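Local coordinates for response regulator receiver (Brucella melitensis biovar Abortus, PDB 4G97), which probably acts as a phosphorylation-controlled anti-anti-sigma factor of the general stress response, joining a sigma-like domain to a receiver domain, at residues Q97-L100 / L101-E105; I91-L94 / P95-A98; L225-G228 / E229-E232; H10-Y13 / L14-F17. All coordinates share one frame; numbering follows the deposited sequence.

Contact 1. Residues Q97-L100 / L101-E105; sequences QAFL and LVAVE
The C-terminal turns of helix 94-104, in the sigma-like part of PhyR, link Gln-97 to Leu-100 with Leu-101 to Glu-105, the next turn. Regular i to i+4 bonds open the segment: Leu-101 N donates to Gln-97 O at 3.0 Å, and Ala-103 N reaches Phe-99 O at 2.7 Å. Between them the bond from Val-102 N to Ala-98 O is weak. Further on, Leu-100 O takes two donors, Val-104 N at 2.8 Å, tilted from the carbonyl plane, and Glu-105 N at 2.9 Å within it, so an alpha-type bond and a wider pi-type one share a single acceptor. Side chains four residues apart meet along two lines. Ala-103 CB comes obliquely to the Phe-99 ring, 3.5 Å from CE2; the ring lies there because CG stands anti to the backbone N (chi1 -156°). Leu-100 and Val-104 run side by side, with CD2 of Leu-100 3.6 Å from CG2 of Val-104. Phe-99 and Val-104 also pack on helix 243-265, whereas Leu-101 turns to Phe-17 and helix 109-116. Beyond the widened turn, OE1 of Glu-105 is hydrogen-bonded to the Tyr-57 hydroxyl and forms a salt bridge with Arg-16. Such a buried helix, with a wider pi-type turn in its last part and covered by helices on several sides, is in keeping with the all-helical, sigma-like fold of this region.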
loop_
_atom_site.group_PDB
_atom_site.type_symbol
_atom_site.label_atom_id
_atom_site.label_comp_id
_atom_site.label_asym_id
_atom_site.label_seq_id
_atom_site.Cartn_x
_atom_site.Cartn_y
_atom_site.Cartn_z
ATOM N N GLN A 97 -6.108 -9.774 -1.339
ATOM C CA GLN A 97 -5.668 -9.549 -2.725
ATOM C C GLN A 97 -6.812 -8.930 -3.527
ATOM O O GLN A 97 -6.595 -7.983 -4.279
ATOM C CB GLN A 97 -5.268 -10.869 -3.390
ATOM C CG GLN A 97 -4.029 -11.510 -2.797
ATOM C CD GLN A 97 -3.625 -12.751 -3.538
ATOM O OE1 GLN A 97 -3.621 -12.795 -4.768
ATOM N NE2 GLN A 97 -3.231 -13.773 -2.794
ATOM N N ALA A 98 -8.044 -9.448 -3.328
ATOM C CA ALA A 98 -9.225 -8.990 -4.038
ATOM C C ALA A 98 -9.533 -7.532 -3.712
ATOM O O ALA A 98 -9.695 -6.718 -4.625
ATOM C CB ALA A 98 -10.412 -9.902 -3.720
ATOM N N PHE A 99 -9.546 -7.181 -2.417
ATOM C CA PHE A 99 -9.816 -5.813 -1.974
ATOM C C PHE A 99 -8.729 -4.850 -2.448
ATOM O O PHE A 99 -9.048 -3.731 -2.887
ATOM C CB PHE A 99 -9.973 -5.761 -0.441
ATOM C CG PHE A 99 -10.789 -4.579 0.027
ATOM C CD1 PHE A 99 -12.169 -4.677 0.168
ATOM C CD2 PHE A 99 -10.180 -3.365 0.322
ATOM C CE1 PHE A 99 -12.927 -3.571 0.573
ATOM C CE2 PHE A 99 -10.938 -2.263 0.734
ATOM C CZ PHE A 99 -12.304 -2.377 0.864
ATOM N N LEU A 100 -7.451 -5.293 -2.410
ATOM C CA LEU A 100 -6.330 -4.462 -2.857
ATOM C C LEU A 100 -6.468 -4.126 -4.345
ATOM O O LEU A 100 -6.343 -2.965 -4.705
ATOM C CB LEU A 100 -4.959 -5.095 -2.546
ATOM C CG LEU A 100 -4.504 -5.104 -1.057
ATOM C CD1 LEU A 100 -3.152 -5.740 -0.930
ATOM C CD2 LEU A 100 -4.414 -3.690 -0.469
ATOM N N LEU A 101 -6.805 -5.115 -5.182
ATOM C CA LEU A 101 -6.984 -4.930 -6.637
ATOM C C LEU A 101 -8.029 -3.897 -6.988
ATOM O O LEU A 101 -7.850 -3.156 -7.952
ATOM C CB LEU A 101 -7.303 -6.267 -7.347
ATOM C CG LEU A 101 -6.156 -7.284 -7.427
ATOM C CD1 LEU A 101 -6.681 -8.653 -7.792
ATOM C CD2 LEU A 101 -5.046 -6.815 -8.364
ATOM N N VAL A 102 -9.125 -3.851 -6.216
ATOM C CA VAL A 102 -10.195 -2.892 -6.443
ATOM C C VAL A 102 -9.944 -1.567 -5.719
ATOM O O VAL A 102 -9.897 -0.532 -6.379
ATOM C CB VAL A 102 -11.634 -3.465 -6.218
ATOM C CG1 VAL A 102 -11.962 -4.552 -7.236
ATOM C CG2 VAL A 102 -11.815 -4.006 -4.808
ATOM N N ALA A 103 -9.757 -1.592 -4.375
ATOM C CA ALA A 103 -9.572 -0.375 -3.561
ATOM C C ALA A 103 -8.267 0.330 -3.794
ATOM O O ALA A 103 -8.249 1.560 -3.808
ATOM C CB ALA A 103 -9.723 -0.688 -2.087
ATOM N N VAL A 104 -7.162 -0.413 -3.976
ATOM C CA VAL A 104 -5.879 0.273 -4.201
ATOM C C VAL A 104 -5.521 0.356 -5.679
ATOM O O VAL A 104 -5.074 1.403 -6.135
ATOM C CB VAL A 104 -4.729 -0.355 -3.373
ATOM C CG1 VAL A 104 -3.405 0.393 -3.578
ATOM C CG2 VAL A 104 -5.090 -0.441 -1.890
ATOM N N GLU A 105 -5.638 -0.758 -6.400
ATOM C CA GLU A 105 -5.186 -0.851 -7.788
ATOM C C GLU A 105 -6.058 -0.228 -8.889
ATOM O O GLU A 105 -5.588 -0.064 -10.015
ATOM C CB GLU A 105 -4.666 -2.269 -8.125
ATOM C CG GLU A 105 -3.471 -2.697 -7.266
ATOM C CD GLU A 105 -2.293 -1.732 -7.241
ATOM O OE1 GLU A 105 -1.832 -1.320 -8.328
ATOM O OE2 GLU A 105 -1.856 -1.352 -6.132
#

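Contact 2. Residues I91-L94 / P95-A98; sequences IAPL and PRQA
Pro-93 O receives the backbone N of Gln-97 at 3.0 Å and so closes the first turn of helix 94-104 from the N-cap position. Leu-94 O then accepts Ala-98 N, also at 3.0 Å, which carries the helical pattern on. Pro-95 has no N-H to offer; its ring instead sets CD 3.7 Å from Leu-94 CB and 3.8 Å from Pro-93 CB. The amide of Gln-97 returns toward the incoming loop: chi1 of -67° sets CG beside the backbone N, opposite the carbonyl carbon, and the extended remainder runs back so that NE2 gives a weak bond of 3.4 Å to Ala-92 O. Ile-91 and Leu-94 bring methyl groups to this amide, CD1 of Ile-91 lying 3.8 Å from NE2 of Gln-97. Arg-96 runs alongside the Pro-93 ring, its CD 4.0 Å from CD of Pro-93, and its NH1 is hydrogen-bonded to Ser-251 OG and Gln-252 OE1. The helix start is thus wedged among four others: Arg-96 and Pro-93 reach Phe-255 of helix 243-265, Leu-94 and Pro-95 rest on helix 120-135, Gln-97 touches Leu-116 of helix 109-116, and Ile-91 and Gln-97 meet Leu-21 of helix 11-22.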
loop_
_atom_site.group_PDB
_atom_site.type_symbol
_atom_site.label_atom_id
_atom_site.label_comp_id
_atom_site.label_asym_id
_atom_site.label_seq_id
_atom_site.Cartn_x
_atom_site.Cartn_y
_atom_site.Cartn_z
ATOM N N ILE A 91 3.210 -13.308 1.376
ATOM C CA ILE A 91 1.960 -13.063 0.649
ATOM C C ILE A 91 0.690 -13.131 1.536
ATOM O O ILE A 91 0.449 -14.136 2.210
ATOM C CB ILE A 91 1.861 -13.890 -0.674
ATOM C CG1 ILE A 91 0.584 -13.529 -1.487
ATOM C CG2 ILE A 91 2.003 -15.419 -0.420
ATOM C CD1 ILE A 91 0.580 -13.894 -2.957
ATOM N N ALA A 92 -0.119 -12.047 1.509
ATOM C CA ALA A 92 -1.381 -11.905 2.244
ATOM C C ALA A 92 -2.490 -12.796 1.605
ATOM O O ALA A 92 -2.346 -13.178 0.440
ATOM C CB ALA A 92 -1.809 -10.435 2.254
ATOM N N PRO A 93 -3.596 -13.138 2.322
ATOM C CA PRO A 93 -4.625 -14.014 1.716
ATOM C C PRO A 93 -5.403 -13.453 0.515
ATOM O O PRO A 93 -5.360 -12.246 0.242
ATOM C CB PRO A 93 -5.557 -14.337 2.894
ATOM C CG PRO A 93 -5.380 -13.211 3.837
ATOM C CD PRO A 93 -3.931 -12.819 3.727
ATOM N N LEU A 94 -6.143 -14.351 -0.182
ATOM C CA LEU A 94 -6.969 -14.082 -1.365
ATOM C C LEU A 94 -8.016 -12.974 -1.200
ATOM O O LEU A 94 -8.105 -12.155 -2.113
ATOM C CB LEU A 94 -7.591 -15.378 -1.921
ATOM C CG LEU A 94 -7.749 -15.474 -3.443
ATOM C CD1 LEU A 94 -6.415 -15.815 -4.118
ATOM C CD2 LEU A 94 -8.769 -16.543 -3.807
ATOM N N PRO A 95 -8.792 -12.860 -0.082
ATOM C CA PRO A 95 -9.744 -11.734 0.030
ATOM C C PRO A 95 -9.017 -10.388 0.143
ATOM O O PRO A 95 -9.510 -9.388 -0.362
ATOM C CB PRO A 95 -10.543 -12.057 1.303
ATOM C CG PRO A 95 -10.280 -13.486 1.583
ATOM C CD PRO A 95 -8.877 -13.723 1.114
ATOM N N ARG A 96 -7.826 -10.373 0.772
ATOM C CA ARG A 96 -7.006 -9.157 0.879
ATOM C C ARG A 96 -6.452 -8.773 -0.495
ATOM O O ARG A 96 -6.448 -7.594 -0.825
ATOM C CB ARG A 96 -5.916 -9.286 1.949
ATOM C CG ARG A 96 -6.524 -9.214 3.337
ATOM C CD ARG A 96 -5.516 -9.207 4.459
ATOM N NE ARG A 96 -6.194 -8.997 5.744
ATOM C CZ ARG A 96 -6.436 -7.814 6.293
ATOM N NH1 ARG A 96 -6.029 -6.697 5.693
ATOM N NH2 ARG A 96 -7.070 -7.735 7.457
ATOM N N GLN A 97 -6.108 -9.774 -1.339
ATOM C CA GLN A 97 -5.668 -9.549 -2.725
ATOM C C GLN A 97 -6.812 -8.930 -3.527
ATOM O O GLN A 97 -6.595 -7.983 -4.279
ATOM C CB GLN A 97 -5.268 -10.869 -3.390
ATOM C CG GLN A 97 -4.029 -11.510 -2.797
ATOM C CD GLN A 97 -3.625 -12.751 -3.538
ATOM O OE1 GLN A 97 -3.621 -12.795 -4.768
ATOM N NE2 GLN A 97 -3.231 -13.773 -2.794
ATOM N N ALA A 98 -8.044 -9.448 -3.328
ATOM C CA ALA A 98 -9.225 -8.990 -4.038
ATOM C C ALA A 98 -9.533 -7.532 -3.712
ATOM O O ALA A 98 -9.695 -6.718 -4.625
ATOM C CB ALA A 98 -10.412 -9.902 -3.720
#

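Contact 3. Residues L225-G228 / E229-E232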
loop_
_atom_site.group_PDB
_atom_site.type_symbol
_atom_site.label_atom_id
_atom_site.label_comp_id
_atom_site.label_asym_id
_atom_site.label_seq_id
_atom_site.Cartn_x
_atom_site.Cartn_y
_atom_site.Cartn_z
ATOM N N LEU A 225 8.250 6.842 -6.656
ATOM C CA LEU A 225 8.588 6.043 -5.479
ATOM C C LEU A 225 8.294 4.579 -5.683
ATOM O O LEU A 225 8.279 3.807 -4.727
ATOM C CB LEU A 225 7.851 6.596 -4.253
ATOM C CG LEU A 225 8.229 8.019 -3.838
ATOM C CD1 LEU A 225 7.313 8.491 -2.754
ATOM C CD2 LEU A 225 9.667 8.085 -3.298
ATOM N N LEU A 226 8.120 4.177 -6.941
ATOM C CA LEU A 226 7.818 2.788 -7.252
ATOM C C LEU A 226 8.787 2.218 -8.285
ATOM O O LEU A 226 8.431 1.330 -9.049
ATOM C CB LEU A 226 6.333 2.650 -7.693
ATOM C CG LEU A 226 5.244 2.984 -6.660
ATOM C CD1 LEU A 226 3.871 3.143 -7.331
ATOM C CD2 LEU A 226 5.187 1.909 -5.550
ATOM N N THR A 227 10.026 2.718 -8.297
ATOM C CA THR A 227 11.042 2.251 -9.256
ATOM C C THR A 227 11.617 0.883 -8.909
ATOM O O THR A 227 12.050 0.165 -9.802
ATOM C CB THR A 227 12.180 3.287 -9.399
ATOM O OG1 THR A 227 13.008 3.219 -8.241
ATOM C CG2 THR A 227 11.667 4.709 -9.606
ATOM N N GLY A 228 11.692 0.562 -7.614
ATOM C CA GLY A 228 12.340 -0.665 -7.148
ATOM C C GLY A 228 13.857 -0.545 -7.275
ATOM O O GLY A 228 14.571 -1.544 -7.225
ATOM N N GLU A 229 14.366 0.676 -7.446
ATOM C CA GLU A 229 15.803 0.860 -7.628
ATOM C C GLU A 229 16.581 1.470 -6.442
ATOM O O GLU A 229 17.813 1.586 -6.490
ATOM C CB GLU A 229 16.087 1.546 -8.979
ATOM C CG GLU A 229 15.901 0.601 -10.172
ATOM C CD GLU A 229 16.781 -0.643 -10.247
ATOM O OE1 GLU A 229 17.948 -0.595 -9.790
ATOM O OE2 GLU A 229 16.306 -1.662 -10.798
ATOM N N ARG A 230 15.865 1.835 -5.383
ATOM C CA ARG A 230 16.448 2.418 -4.174
ATOM C C ARG A 230 15.450 2.317 -3.037
ATOM O O ARG A 230 14.320 1.870 -3.308
ATOM C CB ARG A 230 16.905 3.875 -4.408
ATOM C CG ARG A 230 15.788 4.856 -4.723
ATOM C CD ARG A 230 16.365 6.117 -5.310
ATOM N NE ARG A 230 15.433 6.643 -6.291
ATOM C CZ ARG A 230 15.460 6.353 -7.583
ATOM N NH1 ARG A 230 16.434 5.604 -8.082
ATOM N NH2 ARG A 230 14.536 6.842 -8.395
ATOM N N PRO A 231 15.831 2.674 -1.763
ATOM C CA PRO A 231 14.860 2.573 -0.653
ATOM C C PRO A 231 13.616 3.418 -0.913
ATOM O O PRO A 231 13.723 4.587 -1.248
ATOM C CB PRO A 231 15.652 3.069 0.574
ATOM C CG PRO A 231 17.090 2.812 0.215
ATOM C CD PRO A 231 17.149 3.130 -1.263
ATOM N N GLU A 232 12.440 2.800 -0.809
ATOM C CA GLU A 232 11.167 3.480 -1.086
ATOM C C GLU A 232 10.057 3.015 -0.126
ATOM O O GLU A 232 10.173 1.925 0.438
ATOM C CB GLU A 232 10.721 3.180 -2.531
ATOM C CG GLU A 232 11.484 3.909 -3.621
ATOM C CD GLU A 232 11.373 3.312 -5.015
ATOM O OE1 GLU A 232 11.127 2.092 -5.146
ATOM O OE2 GLU A 232 11.578 4.073 -5.984
#
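OE2 of Glu-232 is held by two donors of Thr-227, the hydroxyl OG1 at 2.8 Å and the backbone N at 3.1 Å. Both come to the syn side of the oxygen, but from opposite faces of the carboxylate plane, each well out of it. The other oxygen, OE1, uses its syn lone pair for Gly-228 N at 3.0 Å, so the two oxygens bind consecutive backbone N-H groups and the hydroxyl; this grip should fix the carboxylate's rotation. The extended chain of Glu-232 crosses Thr-227 at about a right angle and runs along the Leu-225 carbonyl, CD of Glu-232 3.1 Å from O of Leu-225. Thr-227 OG1 is also an acceptor, taking Glu-229 N at 3.0 Å; it can serve both because chi1 of 75° places it between the backbone N and the carbonyl carbon. OG1 of Thr-227 lies over one face of the Arg-230 guanidinium, toward its rim, while NH2 of Arg-230 comes 3.8 Å from Thr-227 CG2. Gly-228, at positive phi (73°), turns the chain between the two halves. Arg-19 of helix 11-22 forms a salt bridge with OE1, which probably favours the charged carboxylate, and also hydrogen-bonds to Leu-225 O. Thr-227 to Glu-229 form an ST turn, tied to Glu-232, in the loop between strands 215-219 and 236-238 of the CheY-like receiver sheet.

Contact 4. Residues H10-Y13 / L14-F17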
loop_
_atom_site.group_PDB
_atom_site.type_symbol
_atom_site.label_atom_id
_atom_site.label_comp_id
_atom_site.label_asym_id
_atom_site.label_seq_id
_atom_site.Cartn_x
_atom_site.Cartn_y
_atom_site.Cartn_z
ATOM N N HIS A 10 3.333 -0.403 -16.633
ATOM C CA HIS A 10 2.515 -0.980 -15.573
ATOM C C HIS A 10 3.329 -1.505 -14.362
ATOM O O HIS A 10 2.740 -1.831 -13.326
ATOM C CB HIS A 10 1.568 -2.051 -16.167
ATOM C CG HIS A 10 0.750 -1.540 -17.326
ATOM N ND1 HIS A 10 -0.202 -0.549 -17.158
ATOM C CD2 HIS A 10 0.816 -1.861 -18.640
ATOM C CE1 HIS A 10 -0.695 -0.310 -18.366
ATOM N NE2 HIS A 10 -0.129 -1.090 -19.285
ATOM N N LEU A 11 4.671 -1.598 -14.508
ATOM C CA LEU A 11 5.569 -2.091 -13.444
ATOM C C LEU A 11 5.508 -1.262 -12.132
ATOM O O LEU A 11 5.419 -1.875 -11.066
ATOM C CB LEU A 11 7.018 -2.235 -13.948
ATOM C CG LEU A 11 7.283 -3.321 -14.993
ATOM C CD1 LEU A 11 8.723 -3.187 -15.541
ATOM C CD2 LEU A 11 7.105 -4.733 -14.385
ATOM N N PRO A 12 5.529 0.096 -12.148
ATOM C CA PRO A 12 5.437 0.835 -10.876
ATOM C C PRO A 12 4.242 0.411 -10.019
ATOM O O PRO A 12 4.435 0.050 -8.863
ATOM C CB PRO A 12 5.306 2.294 -11.334
ATOM C CG PRO A 12 6.090 2.322 -12.616
ATOM C CD PRO A 12 5.678 1.038 -13.281
ATOM N N TYR A 13 3.015 0.395 -10.600
ATOM C CA TYR A 13 1.812 0.026 -9.858
ATOM C C TYR A 13 1.790 -1.429 -9.429
ATOM O O TYR A 13 1.125 -1.766 -8.442
ATOM C CB TYR A 13 0.523 0.426 -10.609
ATOM C CG TYR A 13 0.307 1.923 -10.664
ATOM C CD1 TYR A 13 0.858 2.765 -9.699
ATOM C CD2 TYR A 13 -0.483 2.499 -11.654
ATOM C CE1 TYR A 13 0.678 4.140 -9.749
ATOM C CE2 TYR A 13 -0.679 3.879 -11.708
ATOM C CZ TYR A 13 -0.087 4.694 -10.757
ATOM O OH TYR A 13 -0.284 6.052 -10.768
ATOM N N LEU A 14 2.471 -2.303 -10.179
ATOM C CA LEU A 14 2.533 -3.714 -9.799
ATOM C C LEU A 14 3.408 -3.853 -8.544
ATOM O O LEU A 14 3.078 -4.654 -7.672
ATOM C CB LEU A 14 3.023 -4.592 -10.956
ATOM C CG LEU A 14 3.167 -6.101 -10.659
ATOM C CD1 LEU A 14 1.821 -6.777 -10.514
ATOM C CD2 LEU A 14 4.020 -6.796 -11.730
ATOM N N ARG A 15 4.490 -3.037 -8.427
ATOM C CA ARG A 15 5.333 -2.987 -7.216
ATOM C C ARG A 15 4.482 -2.461 -6.048
ATOM O O ARG A 15 4.584 -3.002 -4.963
ATOM C CB ARG A 15 6.571 -2.080 -7.418
ATOM C CG ARG A 15 7.605 -2.708 -8.341
ATOM C CD ARG A 15 8.908 -1.943 -8.441
ATOM N NE ARG A 15 9.663 -2.426 -9.600
ATOM C CZ ARG A 15 9.632 -1.870 -10.810
ATOM N NH1 ARG A 15 8.964 -0.743 -11.015
ATOM N NH2 ARG A 15 10.306 -2.409 -11.808
ATOM N N ARG A 16 3.624 -1.429 -6.269
ATOM C CA ARG A 16 2.755 -0.913 -5.207
ATOM C C ARG A 16 1.892 -2.063 -4.653
ATOM O O ARG A 16 1.867 -2.306 -3.431
ATOM C CB ARG A 16 1.860 0.227 -5.719
ATOM C CG ARG A 16 0.896 0.743 -4.625
ATOM C CD ARG A 16 -0.082 1.789 -5.129
ATOM N NE ARG A 16 -0.846 1.278 -6.271
ATOM C CZ ARG A 16 -1.469 2.030 -7.167
ATOM N NH1 ARG A 16 -1.474 3.348 -7.047
ATOM N NH2 ARG A 16 -2.095 1.468 -8.189
ATOM N N PHE A 17 1.245 -2.807 -5.573
ATOM C CA PHE A 17 0.418 -3.958 -5.242
ATOM C C PHE A 17 1.253 -5.032 -4.510
ATOM O O PHE A 17 0.841 -5.489 -3.446
ATOM C CB PHE A 17 -0.206 -4.524 -6.524
ATOM C CG PHE A 17 -1.014 -5.787 -6.344
ATOM C CD1 PHE A 17 -2.201 -5.778 -5.609
ATOM C CD2 PHE A 17 -0.617 -6.979 -6.946
ATOM C CE1 PHE A 17 -2.944 -6.947 -5.443
ATOM C CE2 PHE A 17 -1.379 -8.141 -6.795
ATOM C CZ PHE A 17 -2.530 -8.117 -6.033
#
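Tyr-13 and Arg-16, one turn apart on helix 11-22, lie side by side with the guanidinium flat over one face of the ring. The planes are only 3° apart and the centres 4.1 Å, an off-centre cation-pi stack: CZ of Arg-16 is 3.5 Å from CD1 of Tyr-13, and NH2 lies 3.5 Å from CG. The first torsion of Arg-16 (178°) carries its chain away from the backbone N, and a bend at chi3 (56°) lays the guanidinium on the ring. Its NH2 also forms a salt bridge with Glu-105, so ring and carboxylate both steer it. On another side of the helix Leu-11 and Arg-15 meet obliquely: the extended arginine returns its guanidinium toward the preceding turn, NH1 3.8 Å from Leu-11 CB and hydrogen-bonded to Leu-226 O. Leu-14 CB packs on the carbonyl oxygens of His-10 and Leu-11, 3.6 Å from each. The backbone keeps the alpha-helical pattern, Arg-15 N to Leu-11 O at 3.0 Å and Phe-17 N to Tyr-13 O at 3.1 Å. Phe-17 meets Tyr-57. This i to i+3 aromatic-arginine stack is part of a helix in the sigma2-like bundle, with arginines directed to the 225-228 loop and Glu-105.

Overall arrangement
Along the chain the order is contact 4, contact 2, contact 1 and contact 3. Contacts 2 and 1 are successive parts of helix 94-104, overlapping at Gln-97 and Ala-98, with centres 9 Å apart. Contact 4, on helix 11-22, lies between contacts 1 and 3, its centre about 12 Å from the first and 11 Å from the second, and it touches both. Contacts 1 and 3 do not touch, being about 21 Å apart between centres and on opposite sides of the chain's centre. Helix 11-22 thus joins the helical, sigma-like part to a receiver-domain loop, consistent with a compact state in which the two domains are packed together.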